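PDB 6FF6: BRIC1 from Synthetic construct, which is a computationally designed, all-helical repeat protein made to adopt a novel, corrugated architecture. Local coordinates for residues 142-147 / 158-163. Numbering follows the deposited sequence.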
ATOM      1  N   GLU A 142     -27.949   1.051  -8.016  1.00111.71           N
ATOM      2  CA  GLU A 142     -29.145   1.774  -8.429  1.00113.00           C
ATOM      3  C   GLU A 142     -29.828   1.116  -9.615  1.00121.55           C
ATOM      4  O   GLU A 142     -31.021   0.797  -9.560  1.00122.76           O
ATOM      5  CB  GLU A 142     -28.789   3.226  -8.770  1.00114.15           C
ATOM      6  CG  GLU A 142     -30.001   4.106  -9.005  1.00134.27           C
ATOM      7  CD  GLU A 142     -29.634   5.514  -9.420  1.00172.56           C
ATOM      8  OE1 GLU A 142     -29.068   5.667 -10.527  1.00187.26           O
ATOM      9  OE2 GLU A 142     -29.901   6.461  -8.642  1.00166.31           O
ATOM     10  N   GLN A 143     -29.060   0.917 -10.691  1.00120.16           N
ATOM     11  CA  GLN A 143     -29.544   0.350 -11.929  1.00122.21           C
ATOM     12  C   GLN A 143     -29.968  -1.106 -11.809  1.00128.41           C
ATOM     13  O   GLN A 143     -31.027  -1.454 -12.349  1.00131.49           O
ATOM     14  CB  GLN A 143     -28.522   0.566 -13.031  1.00124.35           C
ATOM     15  CG  GLN A 143     -28.311   2.056 -13.353  1.00143.71           C
ATOM     16  CD  GLN A 143     -29.561   2.773 -13.812  1.00162.01           C
ATOM     17  OE1 GLN A 143     -30.242   3.436 -13.019  1.00154.95           O
ATOM     18  NE2 GLN A 143     -29.885   2.654 -15.100  1.00151.32           N
ATOM     19  N   LEU A 144     -29.188  -1.944 -11.080  1.00123.31           N
ATOM     20  CA  LEU A 144     -29.532  -3.361 -10.864  1.00124.75           C
ATOM     21  C   LEU A 144     -30.814  -3.523 -10.025  1.00128.62           C
ATOM     22  O   LEU A 144     -31.587  -4.463 -10.270  1.00132.97           O
ATOM     23  CB  LEU A 144     -28.386  -4.144 -10.227  1.00123.97           C
ATOM     24  CG  LEU A 144     -27.139  -4.363 -11.047  1.00129.27           C
ATOM     25  CD1 LEU A 144     -26.018  -4.912 -10.172  1.00128.64           C
ATOM     26  CD2 LEU A 144     -27.413  -5.283 -12.229  1.00135.52           C
ATOM     27  N   LEU A 145     -31.044  -2.603  -9.046  1.00118.68           N
ATOM     28  CA  LEU A 145     -32.271  -2.575  -8.241  1.00116.26           C
ATOM     29  C   LEU A 145     -33.433  -2.347  -9.203  1.00120.21           C
ATOM     30  O   LEU A 145     -34.374  -3.136  -9.213  1.00121.04           O
ATOM     31  CB  LEU A 145     -32.244  -1.452  -7.157  1.00112.77           C
ATOM     32  CG  LEU A 145     -31.395  -1.720  -5.923  1.00113.67           C
ATOM     33  CD1 LEU A 145     -31.109  -0.437  -5.146  1.00110.86           C
ATOM     34  CD2 LEU A 145     -31.983  -2.828  -5.069  1.00114.02           C
ATOM     35  N   LYS A 146     -33.303  -1.314 -10.071  1.00117.07           N
ATOM     36  CA  LYS A 146     -34.266  -0.894 -11.096  1.00119.60           C
ATOM     37  C   LYS A 146     -34.521  -1.974 -12.169  1.00125.78           C
ATOM     38  O   LYS A 146     -35.546  -1.927 -12.863  1.00127.58           O
ATOM     39  CB  LYS A 146     -33.822   0.426 -11.746  1.00120.84           C
ATOM     40  CG  LYS A 146     -33.963   1.639 -10.841  1.00113.98           C
ATOM     41  CD  LYS A 146     -33.507   2.893 -11.560  1.00118.64           C
ATOM     42  CE  LYS A 146     -33.707   4.124 -10.713  1.00123.35           C
ATOM     43  NZ  LYS A 146     -33.743   5.360 -11.534  1.00126.11           N
ATOM     44  N   LEU A 147     -33.594  -2.938 -12.299  1.00121.76           N
ATOM     45  CA  LEU A 147     -33.736  -4.062 -13.228  1.00126.13           C
ATOM     46  C   LEU A 147     -34.408  -5.260 -12.518  1.00167.28           C
ATOM     47  O   LEU A 147     -34.306  -5.423 -11.291  1.00125.32           O
ATOM     48  CB  LEU A 147     -32.371  -4.479 -13.818  1.00124.89           C
ATOM     49  CG  LEU A 147     -31.687  -3.522 -14.816  1.00127.58           C
ATOM     50  CD1 LEU A 147     -30.312  -4.003 -15.154  1.00125.54           C
ATOM     51  CD2 LEU A 147     -32.492  -3.368 -16.109  1.00132.51           C
ATOM     52  N   LEU A 158     -28.732  -9.992  -7.661  1.00133.75           N
ATOM     53  CA  LEU A 158     -28.855  -9.833  -6.216  1.00132.15           C
ATOM     54  C   LEU A 158     -27.515 -10.107  -5.567  1.00137.85           C
ATOM     55  O   LEU A 158     -27.154  -9.429  -4.604  1.00136.15           O
ATOM     56  CB  LEU A 158     -29.961 -10.722  -5.623  1.00134.33           C
ATOM     57  CG  LEU A 158     -31.416 -10.306  -5.925  1.00138.50           C
ATOM     58  CD1 LEU A 158     -32.384 -11.356  -5.456  1.00141.29           C
ATOM     59  CD2 LEU A 158     -31.770  -8.946  -5.314  1.00136.71           C
ATOM     60  N   ASN A 159     -26.750 -11.044  -6.129  1.00137.54           N
ATOM     61  CA  ASN A 159     -25.408 -11.312  -5.651  1.00138.72           C
ATOM     62  C   ASN A 159     -24.504 -10.076  -5.934  1.00141.49           C
ATOM     63  O   ASN A 159     -23.690  -9.725  -5.078  1.00141.25           O
ATOM     64  CB  ASN A 159     -24.847 -12.560  -6.305  1.00145.86           C
ATOM     65  CG  ASN A 159     -23.537 -13.000  -5.711  1.00181.33           C
ATOM     66  OD1 ASN A 159     -23.483 -13.514  -4.592  1.00179.47           O
ATOM     67  ND2 ASN A 159     -22.447 -12.804  -6.449  1.00175.18           N
ATOM     68  N   ALA A 160     -24.687  -9.401  -7.104  1.00135.48           N
ATOM     69  CA  ALA A 160     -23.939  -8.197  -7.492  1.00131.50           C
ATOM     70  C   ALA A 160     -24.229  -6.981  -6.572  1.00131.50           C
ATOM     71  O   ALA A 160     -23.294  -6.302  -6.123  1.00129.60           O
ATOM     72  CB  ALA A 160     -24.247  -7.847  -8.935  1.00132.37           C
ATOM     73  N   ILE A 161     -25.521  -6.709  -6.299  1.00125.77           N
ATOM     74  CA  ILE A 161     -25.919  -5.595  -5.447  1.00122.05           C
ATOM     75  C   ILE A 161     -25.338  -5.877  -4.084  1.00124.94           C
ATOM     76  O   ILE A 161     -24.754  -4.973  -3.483  1.00123.49           O
ATOM     77  CB  ILE A 161     -27.454  -5.381  -5.403  1.00125.72           C
ATOM     78  CG1 ILE A 161     -28.034  -5.119  -6.813  1.00127.74           C
ATOM     79  CG2 ILE A 161     -27.829  -4.229  -4.452  1.00124.56           C
ATOM     80  CD1 ILE A 161     -29.509  -5.511  -6.989  1.00137.49           C
ATOM     81  N   PHE A 162     -25.432  -7.151  -3.630  1.00121.96           N
ATOM     82  CA  PHE A 162     -24.900  -7.593  -2.341  1.00121.05           C
ATOM     83  C   PHE A 162     -23.421  -7.290  -2.202  1.00125.88           C
ATOM     84  O   PHE A 162     -23.018  -6.706  -1.198  1.00124.38           O
ATOM     85  CB  PHE A 162     -25.144  -9.095  -2.114  1.00125.45           C
ATOM     86  CG  PHE A 162     -24.443  -9.677  -0.901  1.00126.82           C
ATOM     87  CD1 PHE A 162     -25.007  -9.573   0.365  1.00127.96           C
ATOM     88  CD2 PHE A 162     -23.217 -10.329  -1.028  1.00129.71           C
ATOM     89  CE1 PHE A 162     -24.359 -10.108   1.481  1.00129.38           C
ATOM     90  CE2 PHE A 162     -22.568 -10.859   0.090  1.00133.23           C
ATOM     91  CZ  PHE A 162     -23.144 -10.746   1.336  1.00130.26           C
ATOM     92  N   ARG A 163     -22.614  -7.717  -3.181  1.00124.78           N
ATOM     93  CA  ARG A 163     -21.169  -7.523  -3.147  1.00125.67           C
ATOM     94  C   ARG A 163     -20.772  -6.058  -3.204  1.00127.39           C
ATOM     95  O   ARG A 163     -19.847  -5.672  -2.489  1.00126.71           O
ATOM     96  CB  ARG A 163     -20.459  -8.353  -4.231  1.00131.11           C
ATOM     97  CG  ARG A 163     -20.573  -9.880  -4.081  1.00146.42           C
ATOM     98  CD  ARG A 163     -19.999 -10.433  -2.783  1.00155.98           C
ATOM     99  NE  ARG A 163     -18.540 -10.481  -2.787  1.00163.61           N
ATOM    100  CZ  ARG A 163     -17.823 -11.252  -1.975  1.00186.00           C
ATOM    101  NH1 ARG A 163     -18.425 -12.045  -1.096  1.00172.51           N
ATOM    102  NH2 ARG A 163     -16.496 -11.242  -2.041  1.00181.26           N
TER
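I161 reaches across to L144 and L145 from the facing helix, and its longer branch does most of the touching. At its root CB points toward helix 125-146, and CG1 stands anti to the carbonyl carbon, beside the backbone N (chi1 -59°), which sends this branch at the other helix. CG1 lies 3.6 Å from CB of L144 and 3.9 Å from CD1 of the same leucine, so the two side chains lie alongside, pointing opposite ways. At the tip, CD1 touches the main chain as well as side chains: it is 3.7 Å from CB of L144 and 3.9 Å from the backbone N of L145. The same methyl meets CD2 of L145 at 4.1 Å. The two helices are consecutive in the chain and form a nearly antiparallel hairpin, the axes of the two short segments coming within 9.7 Å at 151°, within a helical bundle whose sequence resembles an Hpt domain. I161 also touches L191 of helix 178-196, and L145 touches F209 of helix 203-224, joining the hairpin to the other helices of the bundle. L144 extends its reach one residue back along helix 155-174: its CD1 sits 3.6 Å from the CB of A160. With an alanine in place of I161, CG1, CG2 and CD1 are gone, which would probably open a gap beside CB of L144 and CD2 of L145. Q143 and L147 pack on L104 and M95 of the second subunit.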